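Local atomic coordinates of membrane-fusion protein (PDB entry 5XU0), a protein that probably serves as the membrane-fusion component of a MacAB-like efflux pump, forming a channel thought to carry exported substrates. Residues Thr8-Lys12 / Leu252-Val258; Asn176-Lys180 / Ile243-Gly247. The protein carries 2 engineered substitutions. All blocks are in the same frame, centred on the assembly; numbering follows the deposited sequence.

Overall arrangement
Both contacts belong to one six-stranded antiparallel beta-barrel, at the end of the elongated chain remote from the helical hairpin of 49-77 and 109-138. Their centres lie 9 Å apart. Strands 3-10 and 178-183 are neighbours in the barrel and tie the two together: Thr-10 N lies 2.9 Å from Gln-178 O, and Thr-8 N lies 2.9 Å from Lys-180 O, both probable hydrogen bonds. Contact 1 brings 8-12 against 252-258, leading into strand 257-262; contact 2 pairs 176-180 with 243-247 on the other side of strand 178-183. Val-9 of contact 1 touches Val-179 of contact 2, so their apolar side chains meet within the barrel.

Contact 1. Residues Thr8-Lys12 / Leu252-Val258; sequences TVTAK and LKQGFSV
Val-9 lies against the turn that leads into strand 257-262, where the first and last strands of the antiparallel beta-barrel come together. Its CB is directed toward 252-258, and its side chain runs beside that of Phe-256, both heading the same way. The two methyls divide the work. CG2, placed beside the backbone N, packs 3.6 Å from Phe-256 CB and also meets Val-258 CG2 at 3.8 Å, with Leu-252 CD1 more loosely alongside. CG1, anti to the backbone N (chi1 -171°), is directed instead over the turn, 3.8 Å from Gln-254 CA. The Phe-256 ring itself leads away from Val-9; Lys-253 C sits above one of its faces, toward the rim, and Leu-252 CD1 lies at its edge in the ring plane.

Val-9 N donates to Phe-256 O at 3.1 Å, and Val-9 O receives Gly-255 N, a bond modelled at 2.5 Å, too short for its length to be relied on. Gly-255, with a positive phi of 85°, is the third residue of the type II turn from Lys-253 to Phe-256. Beyond the turn, Thr-8 and Ser-257 form a non-hydrogen-bonded antiparallel pair, with CA atoms 4.9 Å apart and side chains on the same face of the sheet.

The turn also faces a second subunit: Tyr-239 and Ser-237 of that subunit hydrogen-bond to the carbonyls of Gln-254 and Gly-255, and its Glu-185 accepts from Ser-257 N. Barrel closure and subunit contact thus share this short segment. Gln-254 extends past Val-9 to Ala-11, its chain straight beyond CG, with its NE2 weakly hydrogen-bonded to Asn-174 OD1 and its OE1 3.3 Å from Ala-11 CB.

Contact 2. Residues Asn176-Lys180 / Ile243-Gly247; sequences NLQVK and IDVTG
Val-179 lays its CG2 methyl across the side chain of Ile-243, meeting CG1 at 3.2 Å and CD1 at 3.5 Å, where strands 178-183 and 239-246 run antiparallel in the six-stranded beta-barrel. The two side chains share a face of the sheet and lie aslant one another. In each, the touching branch stands between the backbone N and the carbonyl carbon: CG2 in Val-179, and CG1 in Ile-243 (chi1 85°), whose extended chain then carries CD1 past the valine methyl.

The same two residues form a hydrogen-bonded antiparallel pair. Val-179 N donates to Ile-243 O at 3.0 Å, and Ile-243 N donates to Val-179 O at 2.9 Å. The short strand segments run antiparallel with a marked twist, their directions 144° apart.

One residue along, Gln-178 and Asp-244 make a non-hydrogen-bonded pair on the other face. Their side chains lie side by side and point the same way, with the amide and carboxylate planes turned 79° apart, almost perpendicular. The carboxylate is anchored by the next strand, since Asp-244 OD2 hydrogen-bonds to Ser-214 OG, while Lys-12 packs against both Gln-178 and Asp-244.

On the apolar face, Leu-213 of the adjacent strand 207-216 meets Ile-243, while Val-197 and Phe-199 of strand 196-201, one strand further on, reach Ile-243 and Val-245. The contact is thus a plain strand-to-strand seam, and no other chain of the assembly touches it. Past the paired residues, Val-245 directs its CB toward 176-180 and spreads both methyls over the backbone at Leu-177: CG1 lies 3.7 Å from Leu-177 O, and CG2 comes within 3.4 Å of that same oxygen.

Contact 1. Residues Thr8-Lys12 / Leu252-Val258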
ATOM      1  N   THR B   8      35.391  -0.490  11.760  1.00 86.76           N
ATOM      2  CA  THR B   8      35.296  -1.609  10.838  1.00 91.13           C
ATOM      3  C   THR B   8      35.664  -1.162   9.431  1.00 99.63           C
ATOM      4  O   THR B   8      35.469   0.003   9.052  1.00 94.76           O
ATOM      5  CB  THR B   8      33.893  -2.229  10.843  1.00 81.10           C
ATOM      6  OG1 THR B   8      32.919  -1.224  10.547  1.00121.11           O
ATOM      7  CG2 THR B   8      33.589  -2.836  12.200  1.00 82.95           C
ATOM      8  N   VAL B   9      36.216  -2.107   8.669  1.00 99.03           N
ATOM      9  CA  VAL B   9      36.576  -1.872   7.276  1.00 91.60           C
ATOM     10  C   VAL B   9      35.296  -1.889   6.451  1.00 92.53           C
ATOM     11  O   VAL B   9      34.651  -2.930   6.303  1.00 96.83           O
ATOM     12  CB  VAL B   9      37.583  -2.907   6.764  1.00 98.18           C
ATOM     13  CG1 VAL B   9      38.105  -2.501   5.389  1.00 85.87           C
ATOM     14  CG2 VAL B   9      38.727  -3.051   7.746  1.00 92.43           C
ATOM     15  N   THR B  10      34.917  -0.730   5.933  1.00 86.38           N
ATOM     16  CA  THR B  10      33.758  -0.605   5.074  1.00 84.42           C
ATOM     17  C   THR B  10      34.197  -0.086   3.715  1.00 90.37           C
ATOM     18  O   THR B  10      35.271   0.505   3.563  1.00 91.67           O
ATOM     19  CB  THR B  10      32.709   0.337   5.675  1.00 78.43           C
ATOM     20  OG1 THR B  10      32.983   1.680   5.257  1.00 96.13           O
ATOM     21  CG2 THR B  10      32.740   0.274   7.191  1.00 92.90           C
ATOM     22  N   ALA B  11      33.355  -0.317   2.722  1.00 88.48           N
ATOM     23  CA  ALA B  11      33.619   0.248   1.416  1.00 88.11           C
ATOM     24  C   ALA B  11      33.057   1.659   1.336  1.00 84.84           C
ATOM     25  O   ALA B  11      32.242   2.082   2.160  1.00 74.91           O
ATOM     26  CB  ALA B  11      33.026  -0.622   0.319  1.00 68.08           C
ATOM     27  N   LYS B  12      33.517   2.393   0.328  1.00 80.36           N
ATOM     28  CA  LYS B  12      33.099   3.772   0.126  1.00 85.12           C
ATOM     29  C   LYS B  12      31.916   3.869  -0.828  1.00 86.85           C
ATOM     30  O   LYS B  12      30.929   4.550  -0.534  1.00 83.05           O
ATOM     31  CB  LYS B  12      34.275   4.596  -0.402  1.00 85.77           C
ATOM     32  CG  LYS B  12      33.907   6.000  -0.835  1.00 82.72           C
ATOM     33  CD  LYS B  12      35.152   6.813  -1.127  1.00 81.99           C
ATOM     34  CE  LYS B  12      34.827   8.293  -1.223  1.00 94.15           C
ATOM     35  NZ  LYS B  12      36.058   9.116  -1.364  1.00104.81           N
ATOM     36  N   LEU B 252      43.667  -6.841   2.931  1.00107.93           N
ATOM     37  CA  LEU B 252      42.734  -6.213   3.859  1.00106.00           C
ATOM     38  C   LEU B 252      41.361  -6.173   3.201  1.00 99.68           C
ATOM     39  O   LEU B 252      41.163  -5.463   2.208  1.00105.87           O
ATOM     40  CB  LEU B 252      43.206  -4.806   4.212  1.00101.45           C
ATOM     41  CG  LEU B 252      42.346  -3.968   5.160  1.00 97.68           C
ATOM     42  CD1 LEU B 252      42.506  -4.427   6.608  1.00 94.02           C
ATOM     43  CD2 LEU B 252      42.676  -2.485   5.006  1.00 91.83           C
ATOM     44  N   LYS B 253      40.412  -6.925   3.753  1.00 89.57           N
ATOM     45  CA  LYS B 253      39.089  -7.071   3.166  1.00108.94           C
ATOM     46  C   LYS B 253      38.022  -6.498   4.091  1.00104.26           C
ATOM     47  O   LYS B 253      38.186  -6.478   5.314  1.00 91.31           O
ATOM     48  CB  LYS B 253      38.801  -8.541   2.844  1.00104.22           C
ATOM     49  CG  LYS B 253      40.015  -9.278   2.303  1.00111.53           C
ATOM     50  CD  LYS B 253      39.810  -9.672   0.845  1.00113.77           C
ATOM     51  CE  LYS B 253      40.600 -10.921   0.475  1.00120.69           C
ATOM     52  NZ  LYS B 253      40.130 -11.532  -0.803  1.00113.18           N
ATOM     53  N   GLN B 254      36.929  -6.029   3.482  1.00101.58           N
ATOM     54  CA  GLN B 254      35.898  -5.292   4.204  1.00 80.20           C
ATOM     55  C   GLN B 254      35.333  -6.117   5.356  1.00 89.69           C
ATOM     56  O   GLN B 254      35.367  -7.350   5.348  1.00 80.45           O
ATOM     57  CB  GLN B 254      34.770  -4.901   3.254  1.00 87.73           C
ATOM     58  CG  GLN B 254      35.203  -4.676   1.820  1.00101.60           C
ATOM     59  CD  GLN B 254      34.077  -4.168   0.943  1.00102.88           C
ATOM     60  OE1 GLN B 254      33.053  -3.698   1.440  1.00101.43           O
ATOM     61  NE2 GLN B 254      34.260  -4.262  -0.370  1.00 97.00           N
ATOM     62  N   GLY B 255      34.796  -5.414   6.355  1.00101.35           N
ATOM     63  CA  GLY B 255      34.244  -6.044   7.535  1.00 97.33           C
ATOM     64  C   GLY B 255      35.248  -6.366   8.620  1.00 92.35           C
ATOM     65  O   GLY B 255      34.838  -6.716   9.734  1.00 89.56           O
ATOM     66  N   PHE B 256      36.543  -6.253   8.336  1.00 96.82           N
ATOM     67  CA  PHE B 256      37.565  -6.581   9.322  1.00 98.80           C
ATOM     68  C   PHE B 256      37.478  -5.652  10.527  1.00 95.99           C
ATOM     69  O   PHE B 256      37.379  -4.430  10.380  1.00 90.73           O
ATOM     70  CB  PHE B 256      38.956  -6.485   8.693  1.00 92.97           C
ATOM     71  CG  PHE B 256      39.407  -7.746   8.013  1.00 98.96           C
ATOM     72  CD1 PHE B 256      38.732  -8.938   8.211  1.00100.87           C
ATOM     73  CD2 PHE B 256      40.519  -7.740   7.186  1.00102.10           C
ATOM     74  CE1 PHE B 256      39.151 -10.100   7.588  1.00103.68           C
ATOM     75  CE2 PHE B 256      40.944  -8.897   6.561  1.00101.35           C
ATOM     76  CZ  PHE B 256      40.259 -10.079   6.762  1.00 97.97           C
ATOM     77  N   SER B 257      37.510  -6.235  11.723  1.00 89.00           N
ATOM     78  CA  SER B 257      37.638  -5.427  12.926  1.00 95.57           C
ATOM     79  C   SER B 257      39.059  -4.885  13.024  1.00 91.56           C
ATOM     80  O   SER B 257      40.026  -5.564  12.670  1.00 86.59           O
ATOM     81  CB  SER B 257      37.285  -6.243  14.166  1.00 88.97           C
ATOM     82  OG  SER B 257      36.716  -5.408  15.161  1.00106.33           O
ATOM     83  N   VAL B 258      39.182  -3.654  13.508  1.00 86.48           N
ATOM     84  CA  VAL B 258      40.412  -2.885  13.360  1.00 79.75           C
ATOM     85  C   VAL B 258      40.622  -2.043  14.613  1.00 91.51           C
ATOM     86  O   VAL B 258      39.668  -1.507  15.184  1.00 99.61           O
ATOM     87  CB  VAL B 258      40.352  -2.023  12.078  1.00 87.86           C
ATOM     88  CG1 VAL B 258      41.193  -0.770  12.210  1.00 95.81           C
ATOM     89  CG2 VAL B 258      40.794  -2.841  10.871  1.00 83.90           C
TER

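Contact 2. Residues Asn176-Lys180 / Ile243-Gly247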
ATOM      1  N   ASN B 176      39.249   1.907  -3.039  1.00 99.68           N
ATOM      2  CA  ASN B 176      38.970   3.064  -2.186  1.00 93.59           C
ATOM      3  C   ASN B 176      38.267   2.642  -0.896  1.00 94.61           C
ATOM      4  O   ASN B 176      37.175   3.105  -0.567  1.00 96.69           O
ATOM      5  CB  ASN B 176      38.144   4.117  -2.923  1.00 84.33           C
ATOM      6  CG  ASN B 176      38.596   4.324  -4.351  1.00103.21           C
ATOM      7  OD1 ASN B 176      39.703   3.942  -4.730  1.00116.37           O
ATOM      8  ND2 ASN B 176      37.736   4.940  -5.157  1.00113.13           N
ATOM      9  N   LEU B 177      38.907   1.725  -0.176  1.00 99.51           N
ATOM     10  CA  LEU B 177      38.337   1.249   1.074  1.00 86.92           C
ATOM     11  C   LEU B 177      38.478   2.306   2.163  1.00 85.53           C
ATOM     12  O   LEU B 177      39.331   3.195   2.103  1.00 92.53           O
ATOM     13  CB  LEU B 177      39.007  -0.054   1.510  1.00 85.16           C
ATOM     14  CG  LEU B 177      38.176  -1.317   1.284  1.00 81.79           C
ATOM     15  CD1 LEU B 177      37.780  -1.428  -0.171  1.00100.17           C
ATOM     16  CD2 LEU B 177      38.941  -2.555   1.722  1.00 77.63           C
ATOM     17  N   GLN B 178      37.606   2.211   3.167  1.00 88.40           N
ATOM     18  CA  GLN B 178      37.620   3.116   4.307  1.00 94.19           C
ATOM     19  C   GLN B 178      37.385   2.301   5.573  1.00 86.78           C
ATOM     20  O   GLN B 178      37.150   1.089   5.522  1.00 85.73           O
ATOM     21  CB  GLN B 178      36.565   4.225   4.152  1.00 91.19           C
ATOM     22  CG  GLN B 178      36.566   4.914   2.790  1.00 91.64           C
ATOM     23  CD  GLN B 178      35.668   6.137   2.740  1.00 91.23           C
ATOM     24  OE1 GLN B 178      36.129   7.248   2.479  1.00 91.88           O
ATOM     25  NE2 GLN B 178      34.377   5.934   2.974  1.00 78.69           N
ATOM     26  N   VAL B 179      37.463   2.964   6.723  1.00 79.72           N
ATOM     27  CA  VAL B 179      37.024   2.369   7.982  1.00 95.62           C
ATOM     28  C   VAL B 179      36.186   3.399   8.723  1.00 88.23           C
ATOM     29  O   VAL B 179      36.475   4.601   8.675  1.00 84.52           O
ATOM     30  CB  VAL B 179      38.203   1.884   8.861  1.00102.72           C
ATOM     31  CG1 VAL B 179      38.690   0.530   8.426  1.00 99.56           C
ATOM     32  CG2 VAL B 179      39.344   2.826   8.782  1.00 92.59           C
ATOM     33  N   LYS B 180      35.136   2.931   9.399  1.00 86.02           N
ATOM     34  CA  LYS B 180      34.260   3.844  10.120  1.00 85.13           C
ATOM     35  C   LYS B 180      33.946   3.330  11.515  1.00 90.65           C
ATOM     36  O   LYS B 180      34.124   2.150  11.833  1.00 86.49           O
ATOM     37  CB  LYS B 180      32.944   4.111   9.377  1.00 86.64           C
ATOM     38  CG  LYS B 180      32.957   3.919   7.871  1.00 92.55           C
ATOM     39  CD  LYS B 180      31.579   4.252   7.329  1.00 91.54           C
ATOM     40  CE  LYS B 180      31.612   4.514   5.835  1.00100.98           C
ATOM     41  NZ  LYS B 180      30.268   4.846   5.301  1.00 96.65           N
ATOM     42  N   ILE B 243      37.461   7.317   8.235  1.00 74.49           N
ATOM     43  CA  ILE B 243      38.791   7.633   7.728  1.00 94.00           C
ATOM     44  C   ILE B 243      39.038   6.836   6.452  1.00 92.43           C
ATOM     45  O   ILE B 243      38.566   5.700   6.289  1.00 88.87           O
ATOM     46  CB  ILE B 243      39.917   7.369   8.762  1.00100.05           C
ATOM     47  CG1 ILE B 243      40.367   5.909   8.725  1.00 89.28           C
ATOM     48  CG2 ILE B 243      39.491   7.756  10.166  1.00 97.19           C
ATOM     49  CD1 ILE B 243      41.354   5.534   9.801  1.00 98.82           C
ATOM     50  N   ASP B 244      39.787   7.460   5.539  1.00 95.47           N
ATOM     51  CA  ASP B 244      40.177   6.868   4.265  1.00 95.17           C
ATOM     52  C   ASP B 244      41.548   6.224   4.420  1.00 93.48           C
ATOM     53  O   ASP B 244      42.504   6.886   4.845  1.00 95.91           O
ATOM     54  CB  ASP B 244      40.219   7.925   3.158  1.00 84.80           C
ATOM     55  CG  ASP B 244      38.959   8.765   3.100  1.00105.45           C
ATOM     56  OD1 ASP B 244      38.472   9.045   1.982  1.00102.99           O
ATOM     57  OD2 ASP B 244      38.451   9.137   4.174  1.00112.28           O
ATOM     58  N   VAL B 245      41.647   4.939   4.071  1.00 86.22           N
ATOM     59  CA  VAL B 245      42.925   4.246   4.175  1.00 83.52           C
ATOM     60  C   VAL B 245      43.875   4.768   3.108  1.00 88.54           C
ATOM     61  O   VAL B 245      43.462   5.135   1.999  1.00107.78           O
ATOM     62  CB  VAL B 245      42.741   2.722   4.066  1.00 81.10           C
ATOM     63  CG1 VAL B 245      41.567   2.274   4.910  1.00 91.15           C
ATOM     64  CG2 VAL B 245      42.556   2.294   2.619  1.00101.60           C
ATOM     65  N   THR B 246      45.154   4.831   3.451  1.00 92.97           N
ATOM     66  CA  THR B 246      46.165   5.385   2.570  1.00 82.08           C
ATOM     67  C   THR B 246      47.284   4.368   2.418  1.00101.12           C
ATOM     68  O   THR B 246      47.416   3.436   3.216  1.00 97.63           O
ATOM     69  CB  THR B 246      46.721   6.710   3.108  1.00 80.15           C
ATOM     70  OG1 THR B 246      47.501   6.461   4.283  1.00 86.03           O
ATOM     71  CG2 THR B 246      45.582   7.653   3.461  1.00 77.36           C
ATOM     72  N   GLY B 247      48.092   4.559   1.384  1.00102.00           N
ATOM     73  CA  GLY B 247      49.158   3.621   1.114  1.00102.10           C
ATOM     74  C   GLY B 247      48.632   2.279   0.628  1.00105.96           C
ATOM     75  O   GLY B 247      47.467   2.112   0.258  1.00101.06           O
TER